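PDB 4PET: extracellular solute-binding protein, family 7 from Colwellia psychrerythraea, which binds pyruvate together with a calcium ion and probably delivers the pyruvate to a TRAP-type membrane transporter as its periplasmic solute-binding component. Local coordinates for residues N102-F107 and D322-E327. Residues are numbered along the deposited sequence; the frame is centred on the assembly and turned at random.
Sequences NFNTMF and DPMTAE
Asn104 meets a helix N-cap here: its side-chain amide grips both Asp322, which caps helix 323-353, and Thr325 in that helix's first turn. Thr325 OG1 donates to Asn104 OD1 at 2.6 Å, meeting a lone pair in the plane of that carbonyl, while the other branch, Asn104 ND2, donates an N-H to Asp322 OD2 at 3.2 Å (N-H...O angle 158°), from above the carboxylate plane. Asp322 OD2 also accepts the capping bond from Thr325 N at 3.1 Å, the two donors arriving from opposite faces of the carboxylate. Two bonds thus fix the rotation of the buried amide, and its ND2 also rests 3.8 Å from Met324 CG. Thr325 is set for this by its first torsion (-52°), which places OG1 beside its own backbone N and anti to the carbonyl carbon. On one flank the edge of the Phe103 ring comes up near its plane, CE1 lying 3.2 Å from Thr325 OG1 and 4.0 Å from Asp322 CB; Lys321 adds a cation-pi contact to that ring. Phe107 CE2 approaches Thr325 CG2 obliquely at 4.0 Å, and its ring goes on to pack against Ile328, Leu329 and Leu332. The contact therefore ties the loop between strand 90-93 and helix 117-126 to the long C-terminal helix, through an N-cap whose aspartate serves a side-chain amide as well as its own helix.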
ATOM      1  N   ASN A 102      11.268  15.090 -21.678  1.00 22.23           N
ATOM      2  CA  ASN A 102      11.403  15.950 -20.509  1.00 21.76           C
ATOM      3  C   ASN A 102      11.938  15.081 -19.390  1.00 23.83           C
ATOM      4  O   ASN A 102      11.239  14.183 -18.907  1.00 19.16           O
ATOM      5  CB  ASN A 102      10.050  16.548 -20.124  1.00 22.08           C
ATOM      6  CG  ASN A 102      10.143  17.471 -18.906  1.00 22.14           C
ATOM      7  OD1 ASN A 102      11.006  17.290 -18.056  1.00 24.55           O
ATOM      8  ND2 ASN A 102       9.268  18.472 -18.834  1.00 23.11           N
ATOM      9  N   PHE A 103      13.196  15.286 -19.017  1.00 19.50           N
ATOM     10  CA  PHE A 103      13.818  14.392 -18.032  1.00 25.20           C
ATOM     11  C   PHE A 103      13.094  14.390 -16.696  1.00 22.50           C
ATOM     12  O   PHE A 103      13.219  13.428 -15.923  1.00 23.14           O
ATOM     13  CB  PHE A 103      15.314  14.676 -17.816  1.00 32.15           C
ATOM     14  CG  PHE A 103      15.675  16.127 -17.794  1.00 34.07           C
ATOM     15  CD1 PHE A 103      15.244  16.957 -16.769  1.00 37.25           C
ATOM     16  CD2 PHE A 103      16.478  16.664 -18.804  1.00 36.86           C
ATOM     17  CE1 PHE A 103      15.593  18.309 -16.754  1.00 37.94           C
ATOM     18  CE2 PHE A 103      16.832  18.007 -18.798  1.00 37.49           C
ATOM     19  CZ  PHE A 103      16.387  18.832 -17.781  1.00 38.51           C
ATOM     20  N   ASN A 104      12.304  15.428 -16.420  1.00 17.51           N
ATOM     21  CA  ASN A 104      11.599  15.471 -15.124  1.00 20.62           C
ATOM     22  C   ASN A 104      10.483  14.436 -15.010  1.00 24.28           C
ATOM     23  O   ASN A 104      10.059  14.091 -13.896  1.00 21.38           O
ATOM     24  CB  ASN A 104      11.112  16.888 -14.805  1.00 19.07           C
ATOM     25  CG  ASN A 104      12.265  17.807 -14.451  1.00 19.11           C
ATOM     26  OD1 ASN A 104      13.204  17.379 -13.777  1.00 22.27           O
ATOM     27  ND2 ASN A 104      12.232  19.045 -14.933  1.00 25.56           N
ATOM     28  N   THR A 105      10.050  13.893 -16.143  1.00 19.69           N
ATOM     29  CA  THR A 105       9.077  12.805 -16.115  1.00 17.75           C
ATOM     30  C   THR A 105       9.604  11.513 -15.469  1.00 20.32           C
ATOM     31  O   THR A 105       8.809  10.673 -15.060  1.00 20.71           O
ATOM     32  CB  THR A 105       8.550  12.464 -17.519  1.00 19.76           C
ATOM     33  OG1 THR A 105       9.632  12.050 -18.375  1.00 18.42           O
ATOM     34  CG2 THR A 105       7.811  13.664 -18.106  1.00 17.28           C
HETATM   35  N   MSE A 106      10.922  11.343 -15.389  1.00 20.25           N
HETATM   36  CA  MSE A 106      11.501  10.120 -14.803  1.00 21.33           C
HETATM   37  C   MSE A 106      11.160   9.897 -13.324  1.00 19.09           C
HETATM   38  O   MSE A 106      10.956   8.766 -12.892  1.00 19.70           O
HETATM   39  CB  MSE A 106      13.031  10.150 -14.916  1.00 19.36           C
HETATM   40  CG  MSE A 106      13.565   9.968 -16.329  1.00 23.22           C
HETATM   41 SE   MSE A 106      15.500   9.734 -16.293  0.81 25.42          SE
HETATM   42  CE  MSE A 106      16.047  11.538 -15.786  1.00 37.49           C
ATOM     43  N   PHE A 107      11.104  10.979 -12.561  1.00 19.16           N
ATOM     44  CA  PHE A 107      11.108  10.885 -11.108  1.00 22.55           C
ATOM     45  C   PHE A 107       9.742  10.545 -10.494  1.00 22.20           C
ATOM     46  O   PHE A 107       9.680  10.215  -9.322  1.00 25.31           O
ATOM     47  CB  PHE A 107      11.736  12.153 -10.501  1.00 26.59           C
ATOM     48  CG  PHE A 107      13.036  12.530 -11.172  1.00 27.84           C
ATOM     49  CD1 PHE A 107      14.141  11.706 -11.078  1.00 23.02           C
ATOM     50  CD2 PHE A 107      13.124  13.665 -11.958  1.00 27.79           C
ATOM     51  CE1 PHE A 107      15.309  12.015 -11.708  1.00 25.64           C
ATOM     52  CE2 PHE A 107      14.302  13.981 -12.619  1.00 28.57           C
ATOM     53  CZ  PHE A 107      15.384  13.170 -12.493  1.00 24.71           C
ATOM     54  N   ASP A 322      18.565  22.356 -13.808  1.00 27.87           N
ATOM     55  CA  ASP A 322      17.176  22.777 -13.950  1.00 26.95           C
ATOM     56  C   ASP A 322      16.528  22.945 -12.590  1.00 26.96           C
ATOM     57  O   ASP A 322      16.559  22.026 -11.772  1.00 24.04           O
ATOM     58  CB  ASP A 322      16.404  21.763 -14.807  1.00 31.40           C
ATOM     59  CG  ASP A 322      14.980  22.196 -15.084  1.00 39.35           C
ATOM     60  OD1 ASP A 322      14.776  23.138 -15.870  1.00 46.14           O
ATOM     61  OD2 ASP A 322      14.053  21.588 -14.531  1.00 38.87           O
ATOM     62  N   PRO A 323      15.929  24.113 -12.336  1.00 32.16           N
ATOM     63  CA  PRO A 323      15.379  24.364 -11.001  1.00 28.13           C
ATOM     64  C   PRO A 323      14.175  23.486 -10.684  1.00 29.99           C
ATOM     65  O   PRO A 323      13.975  23.142  -9.516  1.00 21.93           O
ATOM     66  CB  PRO A 323      14.977  25.842 -11.043  1.00 40.01           C
ATOM     67  CG  PRO A 323      15.675  26.418 -12.256  1.00 40.38           C
ATOM     68  CD  PRO A 323      15.811  25.290 -13.216  1.00 41.93           C
HETATM   69  N   MSE A 324      13.395  23.101 -11.691  1.00 26.05           N
HETATM   70  CA  MSE A 324      12.275  22.195 -11.445  1.00 28.00           C
HETATM   71  C   MSE A 324      12.776  20.791 -11.037  1.00 21.82           C
HETATM   72  O   MSE A 324      12.154  20.115 -10.186  1.00 22.37           O
HETATM   73  CB  MSE A 324      11.383  22.095 -12.685  1.00 36.24           C
HETATM   74  CG  MSE A 324      10.168  21.173 -12.494  1.00 39.20           C
HETATM   75 SE   MSE A 324       9.122  21.605 -10.897  0.86 39.64          SE
HETATM   76  CE  MSE A 324       8.484  23.341 -11.403  1.00 40.87           C
ATOM     77  N   THR A 325      13.876  20.361 -11.655  1.00 20.67           N
ATOM     78  CA  THR A 325      14.546  19.107 -11.287  1.00 23.38           C
ATOM     79  C   THR A 325      15.096  19.172  -9.869  1.00 25.28           C
ATOM     80  O   THR A 325      15.028  18.207  -9.109  1.00 21.57           O
ATOM     81  CB  THR A 325      15.718  18.808 -12.221  1.00 28.88           C
ATOM     82  OG1 THR A 325      15.276  18.887 -13.584  1.00 25.66           O
ATOM     83  CG2 THR A 325      16.320  17.397 -11.922  1.00 21.97           C
ATOM     84  N   ALA A 326      15.661  20.318  -9.506  1.00 22.91           N
ATOM     85  CA  ALA A 326      16.215  20.444  -8.168  1.00 19.07           C
ATOM     86  C   ALA A 326      15.071  20.346  -7.170  1.00 22.70           C
ATOM     87  O   ALA A 326      15.193  19.674  -6.128  1.00 20.66           O
ATOM     88  CB  ALA A 326      17.016  21.751  -8.016  1.00 22.56           C
ATOM     89  N   GLU A 327      13.943  20.965  -7.511  1.00 19.34           N
ATOM     90  CA  GLU A 327      12.806  20.991  -6.617  1.00 25.42           C
ATOM     91  C   GLU A 327      12.254  19.593  -6.443  1.00 24.75           C
ATOM     92  O   GLU A 327      11.948  19.155  -5.321  1.00 24.28           O
ATOM     93  CB  GLU A 327      11.687  21.923  -7.115  1.00 25.97           C
ATOM     94  CG  GLU A 327      10.556  22.029  -6.081  1.00 27.51           C
ATOM     95  CD  GLU A 327       9.347  22.869  -6.520  1.00 36.09           C
ATOM     96  OE1 GLU A 327       9.387  23.522  -7.588  1.00 32.64           O
ATOM     97  OE2 GLU A 327       8.334  22.854  -5.781  1.00 37.87           O
TER